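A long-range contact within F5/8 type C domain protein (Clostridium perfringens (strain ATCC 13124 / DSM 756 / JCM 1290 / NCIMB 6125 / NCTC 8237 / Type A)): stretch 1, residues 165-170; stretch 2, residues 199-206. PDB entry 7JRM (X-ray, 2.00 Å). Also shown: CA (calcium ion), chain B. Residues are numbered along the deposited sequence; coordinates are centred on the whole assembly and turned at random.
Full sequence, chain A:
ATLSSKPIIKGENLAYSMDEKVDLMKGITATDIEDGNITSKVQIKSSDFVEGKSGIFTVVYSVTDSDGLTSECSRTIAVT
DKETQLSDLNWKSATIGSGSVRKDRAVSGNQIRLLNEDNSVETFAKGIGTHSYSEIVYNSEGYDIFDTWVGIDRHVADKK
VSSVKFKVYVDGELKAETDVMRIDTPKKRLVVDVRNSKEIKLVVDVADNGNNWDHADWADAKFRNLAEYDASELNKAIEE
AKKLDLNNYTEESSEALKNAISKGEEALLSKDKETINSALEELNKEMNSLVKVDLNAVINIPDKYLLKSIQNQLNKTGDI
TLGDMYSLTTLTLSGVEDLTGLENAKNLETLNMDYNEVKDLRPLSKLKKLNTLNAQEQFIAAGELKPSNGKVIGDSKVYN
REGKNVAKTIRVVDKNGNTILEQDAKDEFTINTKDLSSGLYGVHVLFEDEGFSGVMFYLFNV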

ATOM      1  N   LYS A 165      16.090  -3.996  44.342  1.00 15.76           N
ATOM      2  CA  LYS A 165      16.951  -3.617  43.232  1.00 14.66           C
ATOM      3  C   LYS A 165      16.881  -4.714  42.184  1.00 13.46           C
ATOM      4  O   LYS A 165      17.069  -5.892  42.501  1.00 15.82           O
ATOM      5  CB  LYS A 165      18.401  -3.406  43.682  1.00 14.84           C
ATOM      6  CG  LYS A 165      19.315  -2.900  42.575  1.00 22.18           C
ATOM      7  CD  LYS A 165      20.782  -3.021  42.955  1.00 22.01           C
ATOM      8  CE  LYS A 165      21.040  -2.490  44.355  1.00 28.83           C
ATOM      9  NZ  LYS A 165      21.999  -3.351  45.099  1.00 28.18           N
ATOM     10  N   PHE A 166      16.600  -4.330  40.943  1.00 12.08           N
ATOM     11  CA  PHE A 166      16.491  -5.285  39.853  1.00 10.60           C
ATOM     12  C   PHE A 166      17.828  -5.414  39.138  1.00 12.81           C
ATOM     13  O   PHE A 166      18.497  -4.416  38.862  1.00 14.56           O
ATOM     14  CB  PHE A 166      15.408  -4.858  38.862  1.00 11.68           C
ATOM     15  CG  PHE A 166      14.030  -4.815  39.454  1.00  9.67           C
ATOM     16  CD1 PHE A 166      13.593  -3.694  40.138  1.00 11.03           C
ATOM     17  CD2 PHE A 166      13.172  -5.895  39.328  1.00  9.26           C
ATOM     18  CE1 PHE A 166      12.326  -3.649  40.683  1.00 12.44           C
ATOM     19  CE2 PHE A 166      11.903  -5.854  39.871  1.00 10.76           C
ATOM     20  CZ  PHE A 166      11.481  -4.729  40.550  1.00 13.53           C
ATOM     21  N   LYS A 167      18.213  -6.654  38.849  1.00 13.21           N
ATOM     22  CA  LYS A 167      19.447  -6.948  38.139  1.00 15.03           C
ATOM     23  C   LYS A 167      19.171  -7.995  37.072  1.00 18.31           C
ATOM     24  O   LYS A 167      18.347  -8.893  37.260  1.00 14.48           O
ATOM     25  CB  LYS A 167      20.543  -7.447  39.092  1.00 14.28           C
ATOM     26  CG  LYS A 167      20.845  -6.503  40.244  1.00 17.26           C
ATOM     27  CD  LYS A 167      21.919  -7.066  41.158  1.00 23.74           C
ATOM     28  CE  LYS A 167      21.795  -6.502  42.564  1.00 23.74           C
ATOM     29  NZ  LYS A 167      22.738  -7.156  43.512  1.00 28.23           N
ATOM     30  N   VAL A 168      19.868  -7.870  35.945  1.00 15.27           N
ATOM     31  CA  VAL A 168      19.715  -8.782  34.816  1.00 13.33           C
ATOM     32  C   VAL A 168      21.085  -9.352  34.481  1.00 14.92           C
ATOM     33  O   VAL A 168      22.014  -8.604  34.151  1.00 13.61           O
ATOM     34  CB  VAL A 168      19.098  -8.085  33.594  1.00 11.59           C
ATOM     35  CG1 VAL A 168      19.173  -8.993  32.375  1.00 16.06           C
ATOM     36  CG2 VAL A 168      17.658  -7.690  33.882  1.00 12.79           C
ATOM     37  N   TYR A 169      21.210 -10.673  34.567  1.00 15.81           N
ATOM     38  CA  TYR A 169      22.439 -11.378  34.239  1.00 15.81           C
ATOM     39  C   TYR A 169      22.259 -12.127  32.928  1.00 18.46           C
ATOM     40  O   TYR A 169      21.219 -12.752  32.697  1.00 14.61           O
ATOM     41  CB  TYR A 169      22.828 -12.353  35.353  1.00 14.55           C
ATOM     42  CG  TYR A 169      23.215 -11.681  36.652  1.00 17.06           C
ATOM     43  CD1 TYR A 169      24.548 -11.487  36.986  1.00 20.91           C
ATOM     44  CD2 TYR A 169      22.246 -11.239  37.545  1.00 15.96           C
ATOM     45  CE1 TYR A 169      24.907 -10.874  38.172  1.00 25.15           C
ATOM     46  CE2 TYR A 169      22.595 -10.623  38.732  1.00 18.47           C
ATOM     47  CZ  TYR A 169      23.926 -10.444  39.042  1.00 23.30           C
ATOM     48  OH  TYR A 169      24.278  -9.832  40.223  1.00 22.33           O
ATOM     49  N   VAL A 170      23.270 -12.053  32.068  1.00 17.08           N
ATOM     50  CA  VAL A 170      23.272 -12.742  30.782  1.00 17.59           C
ATOM     51  C   VAL A 170      24.438 -13.718  30.797  1.00 17.40           C
ATOM     52  O   VAL A 170      25.604 -13.299  30.784  1.00 21.27           O
ATOM     53  CB  VAL A 170      23.379 -11.766  29.603  1.00 18.56           C
ATOM     54  CG1 VAL A 170      23.499 -12.529  28.295  1.00 16.54           C
ATOM     55  CG2 VAL A 170      22.172 -10.841  29.572  1.00 16.14           C
ATOM     56  N   GLU A 199      21.337 -18.238  28.631  1.00 19.82           N
ATOM     57  CA  GLU A 199      20.544 -18.049  29.835  1.00 18.19           C
ATOM     58  C   GLU A 199      20.476 -16.572  30.186  1.00 18.34           C
ATOM     59  O   GLU A 199      21.447 -15.834  30.002  1.00 17.43           O
ATOM     60  CB  GLU A 199      21.126 -18.827  31.022  1.00 20.99           C
ATOM     61  CG  GLU A 199      20.882 -20.323  30.977  1.00 19.32           C
ATOM     62  CD  GLU A 199      21.173 -20.992  32.305  1.00 21.46           C
ATOM     63  OE1 GLU A 199      21.922 -20.406  33.116  1.00 20.58           O
ATOM     64  OE2 GLU A 199      20.654 -22.103  32.537  1.00 28.59           O
ATOM     65  N   ILE A 200      19.320 -16.150  30.690  1.00 17.67           N
ATOM     66  CA  ILE A 200      19.150 -14.840  31.298  1.00 20.57           C
ATOM     67  C   ILE A 200      18.599 -15.047  32.703  1.00 18.02           C
ATOM     68  O   ILE A 200      17.702 -15.871  32.912  1.00 18.36           O
ATOM     69  CB  ILE A 200      18.234 -13.919  30.461  1.00 17.61           C
ATOM     70  CG1 ILE A 200      18.184 -12.516  31.071  1.00 23.92           C
ATOM     71  CG2 ILE A 200      16.834 -14.511  30.313  1.00 21.84           C
ATOM     72  CD1 ILE A 200      17.263 -11.563  30.342  1.00 21.33           C
ATOM     73  N   LYS A 201      19.161 -14.326  33.668  1.00 13.64           N
ATOM     74  CA  LYS A 201      18.803 -14.478  35.072  1.00 15.31           C
ATOM     75  C   LYS A 201      18.259 -13.154  35.586  1.00 12.06           C
ATOM     76  O   LYS A 201      18.972 -12.146  35.591  1.00 15.30           O
ATOM     77  CB  LYS A 201      20.007 -14.929  35.901  1.00 16.01           C
ATOM     78  CG  LYS A 201      19.687 -15.229  37.356  1.00 15.60           C
ATOM     79  CD  LYS A 201      20.810 -16.018  38.012  1.00 16.17           C
ATOM     80  CE  LYS A 201      22.150 -15.319  37.837  1.00 23.86           C
ATOM     81  NZ  LYS A 201      23.244 -16.013  38.571  1.00 23.17           N
ATOM     82  N   LEU A 202      17.001 -13.162  36.016  1.00 13.94           N
ATOM     83  CA  LEU A 202      16.332 -11.977  36.537  1.00 13.47           C
ATOM     84  C   LEU A 202      16.413 -11.999  38.059  1.00 13.17           C
ATOM     85  O   LEU A 202      15.870 -12.906  38.699  1.00 15.97           O
ATOM     86  CB  LEU A 202      14.880 -11.928  36.066  1.00 10.06           C
ATOM     87  CG  LEU A 202      14.663 -12.095  34.560  1.00 15.96           C
ATOM     88  CD1 LEU A 202      13.187 -11.975  34.220  1.00 13.78           C
ATOM     89  CD2 LEU A 202      15.483 -11.079  33.780  1.00 12.32           C
ATOM     90  N   VAL A 203      17.084 -11.004  38.633  1.00 14.18           N
ATOM     91  CA  VAL A 203      17.404 -10.981  40.056  1.00 15.65           C
ATOM     92  C   VAL A 203      16.732  -9.776  40.699  1.00 12.14           C
ATOM     93  O   VAL A 203      16.842  -8.652  40.196  1.00 15.63           O
ATOM     94  CB  VAL A 203      18.925 -10.948  40.290  1.00 15.10           C
ATOM     95  CG1 VAL A 203      19.233 -10.738  41.766  1.00 19.03           C
ATOM     96  CG2 VAL A 203      19.563 -12.233  39.785  1.00 17.86           C
ATOM     97  N   VAL A 204      16.044 -10.016  41.812  1.00 15.97           N
ATOM     98  CA  VAL A 204      15.434  -8.968  42.623  1.00 13.56           C
ATOM     99  C   VAL A 204      16.108  -9.028  43.987  1.00 16.01           C
ATOM    100  O   VAL A 204      15.819  -9.921  44.793  1.00 14.74           O
ATOM    101  CB  VAL A 204      13.914  -9.137  42.745  1.00 14.88           C
ATOM    102  CG1 VAL A 204      13.325  -8.021  43.594  1.00 11.70           C
ATOM    103  CG2 VAL A 204      13.269  -9.170  41.369  1.00 12.42           C
ATOM    104  N   ASP A 205      17.008  -8.087  44.256  1.00 19.41           N
ATOM    105  CA  ASP A 205      17.707  -8.055  45.530  1.00 18.41           C
ATOM    106  C   ASP A 205      16.879  -7.315  46.580  1.00 17.99           C
ATOM    107  O   ASP A 205      15.875  -6.667  46.280  1.00 15.63           O
ATOM    108  CB  ASP A 205      19.086  -7.413  45.376  1.00 18.51           C
ATOM    109  CG  ASP A 205      20.133  -8.074  46.250  1.00 20.66           C
ATOM    110  OD1 ASP A 205      19.763  -8.606  47.319  1.00 17.71           O
ATOM    111  OD2 ASP A 205      21.322  -8.067  45.870  1.00 26.41           O
ATOM    112  N   VAL A 206      17.326  -7.414  47.833  1.00 17.77           N
ATOM    113  CA  VAL A 206      16.507  -6.979  48.961  1.00 19.24           C
ATOM    114  C   VAL A 206      16.708  -5.518  49.351  1.00 20.43           C
ATOM    115  O   VAL A 206      15.875  -4.972  50.089  1.00 20.52           O
ATOM    116  CB  VAL A 206      16.768  -7.873  50.187  1.00 22.69           C
ATOM    117  CG1 VAL A 206      16.447  -9.323  49.861  1.00 18.34           C
ATOM    118  CG2 VAL A 206      18.212  -7.733  50.648  1.00 18.47           C
TER
HETATM  119 CA    CA B1701      13.742  -4.436  50.930  1.00 19.53          CA
HETATM  120  O   HOH W   1      12.034  -4.099  52.598  1.00 17.76           O

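The strongest side-chain contact between the two antiparallel strands is a salt bridge: the ammonium NZ of Lys167 lies 2.9 Å from the carboxylate OD2 of Asp205. The two residues are not directly paired in the register, and the nearly extended Lys167 side chain (chi2 to chi4 all t) spans the offset. The other carboxylate oxygen is engaged within its own stretch, by the residue just after the strand: Val206 N donates to Asp205 OD1 at 2.8 Å, so both oxygens of Asp205 are engaged.

Backbone hydrogen bonds join the strands at every second pair. Tyr169 N donates to Lys201 O (2.9 Å), and Lys201 N returns a bond to Tyr169 O (2.8 Å). Lys167 N to Val203 O and Val203 N to Lys167 O, each 2.8 Å, close the next ring. At Lys165 the pairing becomes lopsided: Asp205 N to Lys165 O is short at 2.8 Å, whereas Lys165 N to Asp205 O is weak at 3.3 Å. Phe166 with Val204 and Val168 with Leu202, both non-hydrogen-bonded pairs, lie between these rings; Val170 with Ile200, a third such pair, lies beyond the last of them. Here alpha carbons approach carbonyl oxygens, as in the CA-H...O contacts from Ile200 CA to Tyr169 O (3.3 Å) and from Phe166 CA to Val203 O (3.4 Å).

The alternation of an extended strand sorts the side chains onto two faces. Lys165, Lys167, Tyr169, Lys201, Val203 and Asp205 share the face that carries the salt bridge. Val203, buried among partly exposed neighbours, packs its CG2 3.6 Å from Tyr169 CE2, giving the aromatic ring an apolar partner two residues along from its own partner, in the next pair on that face. Lys201, the direct partner of Tyr169, places NZ 5.0 Å from the centroid of the Tyr169 ring (CG, CD1, CD2, CE1, CE2, CZ), 19° off the ring normal; at that range the cation-pi attraction is weak at most.

The opposite face is wholly hydrophobic and buried. Phe166 CD2 meets Val204 CG2 at 3.9 Å within one pair. The Val168 side chain packs against two residues of the other strand: its CG2 lies 4.0 Å from Leu202 CD2, its direct partner, and its CG1 lies 3.8 Å from Ile200 CD1, reached by an all-t Ile200 side chain. Together the two stretches bury 611 Å². Just past the paired region, Val206 makes no contact with the first strand, but its carbonyl O binds the calcium ion CA at 2.4 Å, alongside a water and ligands elsewhere in the structure.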